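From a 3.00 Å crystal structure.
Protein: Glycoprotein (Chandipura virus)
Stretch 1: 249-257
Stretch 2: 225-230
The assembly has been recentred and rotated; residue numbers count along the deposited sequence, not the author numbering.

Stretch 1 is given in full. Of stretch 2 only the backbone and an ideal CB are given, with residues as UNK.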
# COMPACT_ATOMS: atom_id res chain seq x y z
N LEU A 249 12.59 0.33 -36.40
CA LEU A 249 13.09 0.12 -35.04
C LEU A 249 12.64 -1.20 -34.42
O LEU A 249 13.43 -1.91 -33.79
CB LEU A 249 12.68 1.29 -34.13
CG LEU A 249 12.97 1.08 -32.64
CD1 LEU A 249 14.47 0.93 -32.41
CD2 LEU A 249 12.39 2.20 -31.79
N LEU A 250 11.36 -1.53 -34.59
CA LEU A 250 10.77 -2.72 -33.99
C LEU A 250 11.45 -4.06 -34.33
O LEU A 250 11.72 -4.86 -33.43
CB LEU A 250 9.26 -2.77 -34.29
CG LEU A 250 8.44 -3.85 -33.59
CD1 LEU A 250 8.45 -3.65 -32.08
CD2 LEU A 250 7.02 -3.84 -34.10
N PRO A 251 11.73 -4.32 -35.63
CA PRO A 251 12.33 -5.62 -35.97
C PRO A 251 13.71 -5.88 -35.37
O PRO A 251 14.19 -7.01 -35.42
CB PRO A 251 12.44 -5.55 -37.50
CG PRO A 251 11.40 -4.59 -37.90
CD PRO A 251 11.42 -3.55 -36.84
N LEU A 252 14.34 -4.85 -34.81
CA LEU A 252 15.65 -4.99 -34.19
C LEU A 252 15.60 -5.84 -32.92
O LEU A 252 16.64 -6.21 -32.38
CB LEU A 252 16.22 -3.62 -33.84
CG LEU A 252 17.17 -2.93 -34.82
CD1 LEU A 252 16.58 -2.93 -36.20
CD2 LEU A 252 17.44 -1.51 -34.35
N PHE A 253 14.39 -6.13 -32.45
CA PHE A 253 14.22 -6.78 -31.15
C PHE A 253 13.67 -8.19 -31.25
O PHE A 253 12.69 -8.44 -31.95
CB PHE A 253 13.36 -5.92 -30.22
CG PHE A 253 13.97 -4.58 -29.92
CD1 PHE A 253 13.73 -3.50 -30.75
CD2 PHE A 253 14.80 -4.42 -28.83
CE1 PHE A 253 14.30 -2.28 -30.48
CE2 PHE A 253 15.37 -3.20 -28.56
CZ PHE A 253 15.12 -2.12 -29.39
N LYS A 254 14.30 -9.11 -30.53
CA LYS A 254 13.86 -10.49 -30.48
C LYS A 254 12.44 -10.57 -29.93
O LYS A 254 12.10 -9.86 -28.98
CB LYS A 254 14.82 -11.32 -29.61
CG LYS A 254 15.23 -10.63 -28.29
CD LYS A 254 16.10 -11.54 -27.42
CE LYS A 254 16.75 -10.79 -26.27
NZ LYS A 254 15.75 -10.24 -25.30
N GLU A 255 11.62 -11.42 -30.53
CA GLU A 255 10.29 -11.71 -30.01
C GLU A 255 10.44 -12.28 -28.60
O GLU A 255 11.40 -12.99 -28.30
CB GLU A 255 9.58 -12.72 -30.90
CG GLU A 255 8.17 -13.06 -30.47
CD GLU A 255 7.12 -12.29 -31.26
OE1 GLU A 255 6.86 -12.67 -32.42
OE2 GLU A 255 6.56 -11.32 -30.71
N CYS A 256 9.50 -11.95 -27.72
CA CYS A 256 9.59 -12.38 -26.33
C CYS A 256 9.25 -13.85 -26.17
O CYS A 256 8.37 -14.36 -26.86
CB CYS A 256 8.71 -11.51 -25.42
SG CYS A 256 9.54 -9.99 -24.90
N PRO A 257 9.98 -14.55 -25.27
CA PRO A 257 9.72 -15.94 -24.90
C PRO A 257 8.24 -16.16 -24.70
O PRO A 257 7.59 -15.33 -24.07
CB PRO A 257 10.44 -16.06 -23.56
CG PRO A 257 11.57 -15.12 -23.66
CD PRO A 257 11.10 -13.97 -24.51
N UNK A 225 -1.63 -4.67 -29.92
CA UNK A 225 -0.63 -3.86 -30.63
C UNK A 225 0.82 -4.17 -30.29
O UNK A 225 1.15 -4.59 -29.18
CB UNK A 225 -0.89 -2.38 -30.34
N UNK A 226 1.69 -3.97 -31.28
CA UNK A 226 3.10 -4.30 -31.16
C UNK A 226 3.79 -3.37 -30.18
O UNK A 226 3.50 -2.18 -30.14
CB UNK A 226 3.79 -4.23 -32.53
N UNK A 227 4.70 -3.93 -29.41
CA UNK A 227 5.51 -3.11 -28.54
C UNK A 227 6.73 -3.84 -28.05
O UNK A 227 7.08 -4.91 -28.54
CB UNK A 227 4.68 -2.62 -27.35
N UNK A 228 7.38 -3.25 -27.07
CA UNK A 228 8.56 -3.84 -26.49
C UNK A 228 8.41 -3.90 -24.98
O UNK A 228 7.92 -2.95 -24.35
CB UNK A 228 9.81 -3.05 -26.88
N UNK A 229 8.79 -5.04 -24.43
CA UNK A 229 8.92 -5.20 -23.00
C UNK A 229 10.35 -4.89 -22.61
O UNK A 229 11.31 -5.47 -23.15
CB UNK A 229 8.52 -6.61 -22.56
N UNK A 230 10.47 -3.96 -21.68
CA UNK A 230 11.73 -3.56 -21.07
C UNK A 230 12.20 -4.60 -20.05
O UNK A 230 11.39 -5.39 -19.55
CB UNK A 230 11.58 -2.19 -20.40

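Position 225 lies in the strand with extended backbone angles, and its ideal CB has nothing of stretch 1 within 5.5 Å. Stretch 1 therefore sets no requirement here, and almost any side chain compatible with a strand would do. The deposited residue is Arg225, whose NH2 is hydrogen-bonded elsewhere in the structure.

At position 226 the CA-to-CB bond points toward stretch 1, and the ideal CB lies 3.6 Å from Leu250 CD2. The neighbour is a methyl group at contact distance, with no donor or acceptor close by. An aliphatic side chain could extend the apolar patch, but a polar one would also fit if its carbon met the leucine and its polar end kept access to other partners. The residue is Asn226. Its CB touches Leu250 CD2 at 3.6 Å, while with chi1 in the m well the amide remains beside the methyl, Asn226 ND2 lying 4.2 Å from Leu250 CD2, and no hydrogen bond to stretch 1 forms.

Position 227 has CA-to-CB directed away, again with nothing of stretch 1 within 5.5 Å. Its phi/psi of -163/-169 is very extended, a region that glycine enters readily, although other residues are not strictly excluded. Gly227 occupies it and makes its contact through the backbone: its O lies 4.0 Å from Leu250 CD1, a van der Waals approach.

Position 228 points toward stretch 1 again, and here the offer is plainly apolar. The ideal CB is 5.4 Å from both Phe253 CG and Leu250 CD1, which leaves room for one more carbon between it and these groups. Valine, isoleucine or leucine would suit, and the extended backbone favours the beta-branched pair; a charge would find no partner in this corner. Ile228 fills it with its CG2, which reaches 4.2 Å from Leu250 CD1 and 4.3 Å from Phe253 CG, lying over one face of the aromatic ring. One methyl thus serves both neighbours, while CD1 continues in another direction along the t rotamer of chi2.

At position 229 the CA-to-CB bond runs sideways, with the ideal CB 4.2 Å from Cys256 SG. The sulfur can pack against an aliphatic stem, and beyond that stem many endings are possible, polar or apolar. In Lys229 the CB packs 4.2 Å from Cys256 SG, and the long chain carries its amine onward, where NZ donates a hydrogen bond to the O of position 230 at 3.2 Å.

Position 230 lies out of reach of stretch 1, which leaves its side chain undetermined. It is Phe230.

Stretch 2 225-230: RNGIKF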
# COMPACT_ATOMS: atom_id res chain seq x y z
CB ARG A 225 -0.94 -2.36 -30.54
CG ARG A 225 -1.06 -1.76 -29.15
CD ARG A 225 -1.61 -0.34 -29.30
NE ARG A 225 -1.52 0.50 -28.11
CZ ARG A 225 -2.46 0.59 -27.18
NH1 ARG A 225 -3.57 -0.13 -27.27
NH2 ARG A 225 -2.27 1.39 -26.14
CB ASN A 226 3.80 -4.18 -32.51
CG ASN A 226 3.24 -5.12 -33.54
OD1 ASN A 226 3.04 -6.31 -33.29
ND2 ASN A 226 2.97 -4.59 -34.73
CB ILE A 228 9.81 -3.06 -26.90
CG1 ILE A 228 9.56 -1.56 -26.78
CG2 ILE A 228 10.21 -3.40 -28.32
CD1 ILE A 228 10.73 -0.71 -27.21
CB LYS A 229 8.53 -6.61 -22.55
CG LYS A 229 8.51 -6.79 -21.04
CD LYS A 229 8.38 -8.25 -20.65
CE LYS A 229 9.58 -8.71 -19.83
NZ LYS A 229 10.87 -8.42 -20.52
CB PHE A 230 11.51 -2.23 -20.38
CG PHE A 230 11.28 -1.09 -21.32
CD1 PHE A 230 11.87 -1.09 -22.57
CD2 PHE A 230 10.48 -0.02 -20.95
CE1 PHE A 230 11.67 -0.04 -23.44
CE2 PHE A 230 10.27 1.04 -21.82
CZ PHE A 230 10.87 1.03 -23.07
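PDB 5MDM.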